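Local coordinates for D-isomer specific 2-hydroxyacid dehydrogenase family protein (Aeromonas salmonicida subsp. salmonicida, PDB 3HG7) that probably binds NAD and acts as an oxidoreductase of the D-2-hydroxyacid dehydrogenase family, at residues L9-D14 / H49-E54; A53-A58 / S73-V78; D89-N94 / D307-F312. The protein carries 1 engineered substitution. All blocks are in the same frame, centred on the assembly; numbering follows the deposited sequence.

Contact 1 of 3, residues L9-D14 / H49-E54; sequences LLLSQD and HILMAE
Strands 6-11 and 50-53 are neighbours in a parallel sheet, with L9, L10 and L11 level with L51, M52 and A53 and the strand axes 4.8 Å apart. Three well-formed backbone bonds, L9 N to I50 O, M52 N to L9 O and L11 N to M52 O, close this pairing. The fourth, E54 N to L11 O, is weak at 3.4 Å, at the point where the regular pairing stops. On one face L9 and L51 lie side by side and L51 CD1 packs on L9 CB at 3.9 Å; farther along that face A53 CB lies 3.7 Å from L11 CB. On the opposite face L10 CD2 reaches M52 CB, and helix 15-24 touches both residues there.

Past the strand ends the contact turns polar, and the side chain of E54 spans the gap. Its CB and CG meet Y75, outside this strand pair. A bend at chi2 (84°) places CD near S12 OG. OE1 then accepts the backbone N of Q13 at 2.8 Å on a straight bond (162°), while OE2 accepts S12 OG at 2.7 Å; each oxygen uses its syn lone pair. S12 OG in turn accepts D14 N at 2.9 Å, an ST turn leading into helix 15-24. T74 OG1 supplies OE2 with a second donor.

The buried carboxylate is therefore gripped by three donors, one of them a main-chain N-H just ahead of a helix. Such surroundings would be expected to stabilise a negative charge, although D14 OD2, a like charge 5.2 Å from E54 OE2, would oppose it somewhat. Chemically, aliphatic packing between the strands gives way to a carboxylate at the end of strand 50-53 that holds the turn after strand 6-11 and, through T74, the loop after strand 70-73.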
loop_
_atom_site.group_PDB
_atom_site.type_symbol
_atom_site.label_atom_id
_atom_site.label_comp_id
_atom_site.label_asym_id
_atom_site.label_seq_id
_atom_site.Cartn_x
_atom_site.Cartn_y
_atom_site.Cartn_z
ATOM N N LEU A 9 -14.158 20.277 5.256
ATOM C CA LEU A 9 -13.088 20.908 4.470
ATOM C C LEU A 9 -12.358 19.841 3.658
ATOM O O LEU A 9 -11.927 18.852 4.235
ATOM C CB LEU A 9 -12.093 21.659 5.367
ATOM C CG LEU A 9 -10.894 22.331 4.636
ATOM C CD1 LEU A 9 -11.382 23.396 3.657
ATOM C CD2 LEU A 9 -9.967 23.006 5.676
ATOM N N LEU A 10 -12.183 20.091 2.343
ATOM C CA LEU A 10 -11.467 19.186 1.434
ATOM C C LEU A 10 -10.056 19.734 1.266
ATOM O O LEU A 10 -9.897 20.885 0.876
ATOM C CB LEU A 10 -12.155 19.165 0.063
ATOM C CG LEU A 10 -13.594 18.625 0.101
ATOM C CD1 LEU A 10 -14.195 18.724 -1.259
ATOM C CD2 LEU A 10 -13.546 17.154 0.541
ATOM N N LEU A 11 -9.070 18.929 1.646
ATOM C CA LEU A 11 -7.657 19.298 1.602
ATOM C C LEU A 11 -6.887 18.118 0.947
ATOM O O LEU A 11 -5.989 17.475 1.564
ATOM C CB LEU A 11 -7.170 19.574 3.011
ATOM C CG LEU A 11 -5.736 19.982 3.285
ATOM C CD1 LEU A 11 -5.423 21.287 2.584
ATOM C CD2 LEU A 11 -5.590 20.141 4.791
ATOM N N SER A 12 -7.259 17.855 -0.311
ATOM C CA SER A 12 -6.722 16.747 -1.099
ATOM C C SER A 12 -6.215 17.193 -2.480
ATOM O O SER A 12 -6.757 18.112 -3.073
ATOM C CB SER A 12 -7.805 15.694 -1.323
ATOM O OG SER A 12 -7.328 14.670 -2.189
ATOM N N GLN A 13 -5.216 16.478 -3.007
ATOM C CA GLN A 13 -4.755 16.769 -4.373
ATOM C C GLN A 13 -5.885 16.442 -5.346
ATOM O O GLN A 13 -5.924 16.967 -6.442
ATOM C CB GLN A 13 -3.481 16.001 -4.716
ATOM C CG GLN A 13 -3.592 14.496 -4.674
ATOM C CD GLN A 13 -2.256 13.836 -4.994
ATOM O OE1 GLN A 13 -2.092 13.232 -6.045
ATOM N NE2 GLN A 13 -1.278 13.992 -4.091
ATOM N N ASP A 14 -6.844 15.617 -4.900
ATOM C CA ASP A 14 -8.023 15.298 -5.694
ATOM C C ASP A 14 -9.271 16.126 -5.361
ATOM O O ASP A 14 -10.402 15.701 -5.654
ATOM C CB ASP A 14 -8.328 13.796 -5.544
ATOM C CG ASP A 14 -7.271 12.909 -6.184
ATOM O OD1 ASP A 14 -6.765 13.244 -7.292
ATOM O OD2 ASP A 14 -6.928 11.869 -5.573
ATOM N N HIS A 49 -15.806 20.920 10.973
ATOM C CA HIS A 49 -16.137 19.760 11.798
ATOM C C HIS A 49 -15.632 18.447 11.217
ATOM O O HIS A 49 -15.310 17.539 11.968
ATOM C CB HIS A 49 -17.639 19.681 12.026
ATOM C CG HIS A 49 -18.222 20.975 12.474
ATOM N ND1 HIS A 49 -18.748 21.883 11.583
ATOM C CD2 HIS A 49 -18.304 21.551 13.699
ATOM C CE1 HIS A 49 -19.169 22.952 12.247
ATOM N NE2 HIS A 49 -18.898 22.783 13.528
ATOM N N ILE A 50 -15.563 18.364 9.891
ATOM C CA ILE A 50 -15.140 17.130 9.216
ATOM C C ILE A 50 -14.028 17.516 8.287
ATOM O O ILE A 50 -14.101 18.560 7.666
ATOM C CB ILE A 50 -16.301 16.500 8.387
ATOM C CG1 ILE A 50 -17.512 16.251 9.321
ATOM C CG2 ILE A 50 -15.861 15.132 7.788
ATOM C CD1 ILE A 50 -18.697 15.654 8.607
ATOM N N LEU A 51 -13.007 16.675 8.171
ATOM C CA LEU A 51 -11.931 16.951 7.212
ATOM C C LEU A 51 -11.710 15.709 6.319
ATOM O O LEU A 51 -11.697 14.568 6.813
ATOM C CB LEU A 51 -10.653 17.257 7.993
ATOM C CG LEU A 51 -9.407 17.594 7.169
ATOM C CD1 LEU A 51 -9.568 18.963 6.507
ATOM C CD2 LEU A 51 -8.182 17.570 8.083
ATOM N N MET A 52 -11.542 15.915 5.012
ATOM C CA MET A 52 -11.056 14.809 4.155
ATOM C C MET A 52 -9.789 15.300 3.458
ATOM O O MET A 52 -9.834 16.334 2.780
ATOM C CB MET A 52 -12.092 14.398 3.118
ATOM C CG MET A 52 -11.576 13.250 2.180
ATOM S SD MET A 52 -12.721 11.910 1.674
ATOM C CE MET A 52 -13.870 12.930 0.786
ATOM N N ALA A 53 -8.685 14.588 3.653
ATOM C CA ALA A 53 -7.353 15.117 3.278
ATOM C C ALA A 53 -6.336 14.022 3.217
ATOM O O ALA A 53 -6.550 12.933 3.750
ATOM C CB ALA A 53 -6.879 16.137 4.317
ATOM N N GLU A 54 -5.207 14.316 2.564
ATOM C CA GLU A 54 -4.042 13.445 2.704
ATOM C C GLU A 54 -3.451 13.827 4.043
ATOM O O GLU A 54 -3.430 15.022 4.395
ATOM C CB GLU A 54 -3.034 13.680 1.568
ATOM C CG GLU A 54 -3.397 12.948 0.299
ATOM C CD GLU A 54 -4.390 13.720 -0.543
ATOM O OE1 GLU A 54 -4.000 14.783 -1.066
ATOM O OE2 GLU A 54 -5.521 13.225 -0.761
#

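Contact 2 of 3, residues A53-A58 / S73-V78; sequences AEPARA and STYAGV
The side chains of E54 and Y75 cross at a slant, the methylene CG of E54 resting over one face of the phenol ring. CG lies 3.7 Å from the ring centroid and 22° off the normal, a CH-pi contact displaced toward the rim, with CZ its nearest ring atom. The carboxylate plane beyond it is 39° from the ring plane, with OE2 toward T74. T74 also runs obliquely to E54. Its OG1, set between backbone N and carbonyl carbon (chi1 53°), donates to the anti lone pair of E54 OE2 at 2.5 Å, a short distance.

The backbones also meet once, in a parallel bridge of A53 with S73. T74 N donates to A53 O at 3.0 Å, from above the carbonyl plane.

P55, the first residue of helix 55-58, is directed at the loop. Its CD packs 3.9 Å from Y75 CD2, and its CG lies 4.1 Å from V78 CG1. S73 OG lies 3.3 Å from both CD and CG of P55, while donating to Y75 O at 2.9 Å, a bond that curls the loop back on itself.

E54 thus plays a double part: its CG rests over part of an aromatic face and its acid end takes the threonine hydroxyl, so the loop after strand 70-73 is fixed against the helix start by apolar and polar contacts together.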
loop_
_atom_site.group_PDB
_atom_site.type_symbol
_atom_site.label_atom_id
_atom_site.label_comp_id
_atom_site.label_asym_id
_atom_site.label_seq_id
_atom_site.Cartn_x
_atom_site.Cartn_y
_atom_site.Cartn_z
ATOM N N ALA A 53 -8.685 14.588 3.653
ATOM C CA ALA A 53 -7.353 15.117 3.278
ATOM C C ALA A 53 -6.336 14.022 3.217
ATOM O O ALA A 53 -6.550 12.933 3.750
ATOM C CB ALA A 53 -6.879 16.137 4.317
ATOM N N GLU A 54 -5.207 14.316 2.564
ATOM C CA GLU A 54 -4.042 13.445 2.704
ATOM C C GLU A 54 -3.451 13.827 4.043
ATOM O O GLU A 54 -3.430 15.022 4.395
ATOM C CB GLU A 54 -3.034 13.680 1.568
ATOM C CG GLU A 54 -3.397 12.948 0.299
ATOM C CD GLU A 54 -4.390 13.720 -0.543
ATOM O OE1 GLU A 54 -4.000 14.783 -1.066
ATOM O OE2 GLU A 54 -5.521 13.225 -0.761
ATOM N N PRO A 55 -3.005 12.825 4.830
ATOM C CA PRO A 55 -2.359 13.112 6.128
ATOM C C PRO A 55 -1.281 14.182 6.095
ATOM O O PRO A 55 -1.314 15.079 6.938
ATOM C CB PRO A 55 -1.746 11.772 6.498
ATOM C CG PRO A 55 -2.733 10.801 5.953
ATOM C CD PRO A 55 -3.120 11.378 4.608
ATOM N N ALA A 56 -0.348 14.110 5.135
ATOM C CA ALA A 56 0.718 15.137 5.061
ATOM C C ALA A 56 0.179 16.545 4.834
ATOM O O ALA A 56 0.794 17.510 5.234
ATOM C CB ALA A 56 1.743 14.787 4.010
ATOM N N ARG A 57 -0.955 16.679 4.170
ATOM C CA ARG A 57 -1.485 18.017 4.021
ATOM C C ARG A 57 -2.188 18.556 5.234
ATOM O O ARG A 57 -2.114 19.762 5.512
ATOM C CB ARG A 57 -2.322 18.159 2.777
ATOM C CG ARG A 57 -1.396 18.575 1.680
ATOM C CD ARG A 57 -2.083 18.777 0.437
ATOM N NE ARG A 57 -2.899 19.977 0.458
ATOM C CZ ARG A 57 -3.654 20.274 -0.578
ATOM N NH1 ARG A 57 -3.585 19.450 -1.613
ATOM N NH2 ARG A 57 -4.458 21.316 -0.580
ATOM N N ALA A 58 -2.837 17.684 5.961
ATOM C CA ALA A 58 -3.540 18.112 7.177
ATOM C C ALA A 58 -2.586 18.399 8.325
ATOM O O ALA A 58 -2.830 19.299 9.128
ATOM C CB ALA A 58 -4.529 17.041 7.574
ATOM N N SER A 73 -9.013 10.256 6.286
ATOM C CA SER A 73 -7.794 10.216 5.442
ATOM C C SER A 73 -8.106 9.606 4.074
ATOM O O SER A 73 -8.910 8.692 3.961
ATOM C CB SER A 73 -6.668 9.425 6.116
ATOM O OG SER A 73 -5.579 9.213 5.203
ATOM N N THR A 74 -7.471 10.126 3.021
ATOM C CA THR A 74 -7.677 9.585 1.672
ATOM C C THR A 74 -6.668 8.491 1.424
ATOM O O THR A 74 -6.690 7.832 0.377
ATOM C CB THR A 74 -7.451 10.694 0.568
ATOM O OG1 THR A 74 -6.166 11.298 0.762
ATOM C CG2 THR A 74 -8.498 11.748 0.647
ATOM N N TYR A 75 -5.769 8.299 2.376
ATOM C CA TYR A 75 -4.716 7.295 2.237
ATOM C C TYR A 75 -4.879 6.222 3.290
ATOM O O TYR A 75 -5.394 6.445 4.404
ATOM C CB TYR A 75 -3.335 7.919 2.456
ATOM C CG TYR A 75 -2.766 8.732 1.349
ATOM C CD1 TYR A 75 -3.352 8.745 0.087
ATOM C CD2 TYR A 75 -1.595 9.475 1.554
ATOM C CE1 TYR A 75 -2.782 9.477 -0.960
ATOM C CE2 TYR A 75 -1.028 10.212 0.513
ATOM C CZ TYR A 75 -1.631 10.202 -0.730
ATOM O OH TYR A 75 -1.092 10.901 -1.777
ATOM N N ALA A 76 -4.386 5.032 2.967
ATOM C CA ALA A 76 -4.339 3.979 3.956
ATOM C C ALA A 76 -3.348 4.327 5.065
ATOM O O ALA A 76 -3.605 4.073 6.230
ATOM C CB ALA A 76 -3.917 2.639 3.269
ATOM N N GLY A 77 -2.212 4.910 4.702
ATOM C CA GLY A 77 -1.160 5.166 5.688
ATOM C C GLY A 77 -1.389 6.484 6.422
ATOM O O GLY A 77 -1.543 7.521 5.781
ATOM N N VAL A 78 -1.373 6.452 7.750
ATOM C CA VAL A 78 -1.684 7.654 8.559
ATOM C C VAL A 78 -0.621 7.852 9.622
ATOM O O VAL A 78 -0.805 8.617 10.557
ATOM C CB VAL A 78 -3.103 7.605 9.234
ATOM C CG1 VAL A 78 -4.221 7.661 8.179
ATOM C CG2 VAL A 78 -3.245 6.374 10.170
#

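Contact 3 of 3, residues D89-N94 / D307-F312; sequences DYQLTN and DGKIDF
T93 and K309 form a single backbone bridge, their CA atoms 4.3 Å apart, between segments whose end-to-end directions differ by 119°; the pairing stays at one bridge and does not grow into a regular strand, although side-chain contact continues to Y90. Two bonds flank the bridge: I310 N to L92 O at 2.8 Å, and N94 N to G308 O at 2.9 Å. A water extends the link, donating to I310 O and accepting from L92 N.

Of the side chains, L92 and I310 lie side by side and point the same way, with L92 CD2 4.1 Å from I310 CB. L92 CG is anti to its backbone N (chi1 175°), which sets it by I310 CG1. F312 crosses L92 at about a right angle, CZ 4.0 Å from L92 CB. The edge of F312 turns to the face of Y90, CE2 over the ring and CZ nearest the phenol end (CZ and OH), an edge-to-face pair with centroids 5.5 Å apart and planes at 75°. Y90 O lies at the rim of the F312 ring, in its plane, 3.5 Å from CE2. At the other end, I310 CD1 packs against the amide carbon CG of N94, whose ND2 is hydrogen-bonded to A76 O. T93 CG2 lies near D307 O, while its hydroxyl is engaged by Q72 and W70.

Strand 91-93 is the outermost strand on this side of a five-stranded parallel sheet of order 2-1-3-4-5, a flavodoxin-like arrangement. Return of the C-terminal segment to the N-terminal domain is characteristic of D-2-hydroxyacid dehydrogenases.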
loop_
_atom_site.group_PDB
_atom_site.type_symbol
_atom_site.label_atom_id
_atom_site.label_comp_id
_atom_site.label_asym_id
_atom_site.label_seq_id
_atom_site.Cartn_x
_atom_site.Cartn_y
_atom_site.Cartn_z
ATOM N N ASP A 89 -7.883 14.453 19.794
ATOM C CA ASP A 89 -9.230 14.728 20.290
ATOM C C ASP A 89 -10.262 14.757 19.158
ATOM O O ASP A 89 -11.119 15.650 19.114
ATOM C CB ASP A 89 -9.262 16.059 21.071
ATOM C CG ASP A 89 -8.724 17.228 20.248
ATOM O OD1 ASP A 89 -8.272 17.003 19.100
ATOM O OD2 ASP A 89 -8.750 18.367 20.741
ATOM N N TYR A 90 -10.139 13.801 18.247
ATOM C CA TYR A 90 -11.020 13.620 17.100
ATOM C C TYR A 90 -10.966 12.153 16.625
ATOM O O TYR A 90 -10.080 11.374 17.034
ATOM C CB TYR A 90 -10.633 14.584 15.945
ATOM C CG TYR A 90 -9.310 14.235 15.281
ATOM C CD1 TYR A 90 -8.108 14.713 15.785
ATOM C CD2 TYR A 90 -9.275 13.370 14.185
ATOM C CE1 TYR A 90 -6.891 14.363 15.205
ATOM C CE2 TYR A 90 -8.067 13.023 13.574
ATOM C CZ TYR A 90 -6.876 13.532 14.097
ATOM O OH TYR A 90 -5.671 13.183 13.507
ATOM N N GLN A 91 -11.897 11.774 15.758
ATOM C CA GLN A 91 -11.912 10.432 15.201
ATOM C C GLN A 91 -11.156 10.450 13.891
ATOM O O GLN A 91 -11.518 11.192 12.982
ATOM C CB GLN A 91 -13.327 9.952 14.918
ATOM C CG GLN A 91 -14.236 9.908 16.141
ATOM C CD GLN A 91 -15.351 8.918 15.952
ATOM O OE1 GLN A 91 -15.124 7.707 15.950
ATOM N NE2 GLN A 91 -16.553 9.422 15.734
ATOM N N LEU A 92 -10.128 9.627 13.794
ATOM C CA LEU A 92 -9.419 9.461 12.511
ATOM C C LEU A 92 -9.828 8.138 11.864
ATOM O O LEU A 92 -9.792 7.088 12.529
ATOM C CB LEU A 92 -7.905 9.476 12.743
ATOM C CG LEU A 92 -7.000 9.192 11.531
ATOM C CD1 LEU A 92 -7.108 10.274 10.421
ATOM C CD2 LEU A 92 -5.597 9.091 12.095
ATOM N N THR A 93 -10.216 8.180 10.582
ATOM C CA THR A 93 -10.393 6.952 9.792
ATOM C C THR A 93 -9.486 6.949 8.570
ATOM O O THR A 93 -9.168 7.997 8.014
ATOM C CB THR A 93 -11.838 6.772 9.317
ATOM O OG1 THR A 93 -12.214 7.932 8.591
ATOM C CG2 THR A 93 -12.804 6.587 10.512
ATOM N N ASN A 94 -9.071 5.767 8.144
ATOM C CA ASN A 94 -8.282 5.690 6.932
ATOM C C ASN A 94 -9.102 5.016 5.860
ATOM O O ASN A 94 -10.320 4.853 6.034
ATOM C CB ASN A 94 -6.962 4.986 7.210
ATOM C CG ASN A 94 -7.129 3.495 7.426
ATOM O OD1 ASN A 94 -8.194 3.025 7.844
ATOM N ND2 ASN A 94 -6.065 2.734 7.152
ATOM N N ASP A 307 -16.189 3.050 10.347
ATOM C CA ASP A 307 -15.345 2.007 9.764
ATOM C C ASP A 307 -14.004 2.623 9.398
ATOM O O ASP A 307 -13.928 3.801 9.040
ATOM C CB ASP A 307 -15.997 1.400 8.521
ATOM C CG ASP A 307 -15.255 0.128 8.008
ATOM O OD1 ASP A 307 -14.836 -0.722 8.834
ATOM O OD2 ASP A 307 -15.088 0.002 6.784
ATOM N N GLY A 308 -12.952 1.821 9.519
ATOM C CA GLY A 308 -11.605 2.254 9.206
ATOM C C GLY A 308 -11.047 3.105 10.328
ATOM O O GLY A 308 -10.087 3.846 10.136
ATOM N N LYS A 309 -11.652 2.993 11.502
ATOM C CA LYS A 309 -11.279 3.832 12.615
ATOM C C LYS A 309 -9.890 3.457 13.100
ATOM O O LYS A 309 -9.578 2.274 13.273
ATOM C CB LYS A 309 -12.287 3.702 13.774
ATOM C CG LYS A 309 -11.733 4.181 15.081
ATOM C CD LYS A 309 -11.958 5.651 15.227
ATOM C CE LYS A 309 -13.062 5.881 16.223
ATOM N NZ LYS A 309 -12.552 6.356 17.526
ATOM N N ILE A 310 -9.091 4.480 13.365
ATOM C CA ILE A 310 -7.733 4.335 13.853
ATOM C C ILE A 310 -7.680 4.527 15.364
ATOM O O ILE A 310 -8.181 5.514 15.895
ATOM C CB ILE A 310 -6.791 5.348 13.142
ATOM C CG1 ILE A 310 -6.809 5.114 11.628
ATOM C CG2 ILE A 310 -5.385 5.304 13.716
ATOM C CD1 ILE A 310 -6.330 3.740 11.149
ATOM N N ASP A 311 -7.098 3.556 16.058
ATOM C CA ASP A 311 -6.911 3.646 17.503
ATOM C C ASP A 311 -5.581 4.348 17.746
ATOM O O ASP A 311 -4.529 3.826 17.378
ATOM C CB ASP A 311 -6.908 2.243 18.130
ATOM C CG ASP A 311 -6.713 2.263 19.648
ATOM O OD1 ASP A 311 -7.185 3.210 20.326
ATOM O OD2 ASP A 311 -6.087 1.310 20.167
ATOM N N PHE A 312 -5.624 5.536 18.341
ATOM C CA PHE A 312 -4.392 6.274 18.626
ATOM C C PHE A 312 -3.432 5.495 19.562
ATOM O O PHE A 312 -2.205 5.598 19.429
ATOM C CB PHE A 312 -4.706 7.687 19.139
ATOM C CG PHE A 312 -5.130 8.652 18.043
ATOM C CD1 PHE A 312 -4.290 8.914 16.960
ATOM C CD2 PHE A 312 -6.358 9.302 18.103
ATOM C CE1 PHE A 312 -4.667 9.808 15.955
ATOM C CE2 PHE A 312 -6.744 10.202 17.099
ATOM C CZ PHE A 312 -5.900 10.447 16.024
HETATM O O HOH W 1 -9.318 7.985 15.930
#

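All three contacts belong to the same five-stranded sheet, but at different depths. Contact 1 joins two inner strands and is almost wholly buried; contact 2, also mainly buried, shares A53 and E54 with it, their centres about 8 Å apart, so one carboxylate serves both. Contact 3 lies at the sheet margin, is only partly buried, and joins parts 213 residues apart in sequence. Its chemistry differs accordingly: a short backbone bridge, a water and an aromatic pair replace the regular strand pairing and buried acid of contact 1. Contacts 2 and 3 touch through S73 N and T93 O, a probable hydrogen bond between strands 70-73 and 91-93, whereas contacts 1 and 3 stay about 7 Å apart at their nearest atoms.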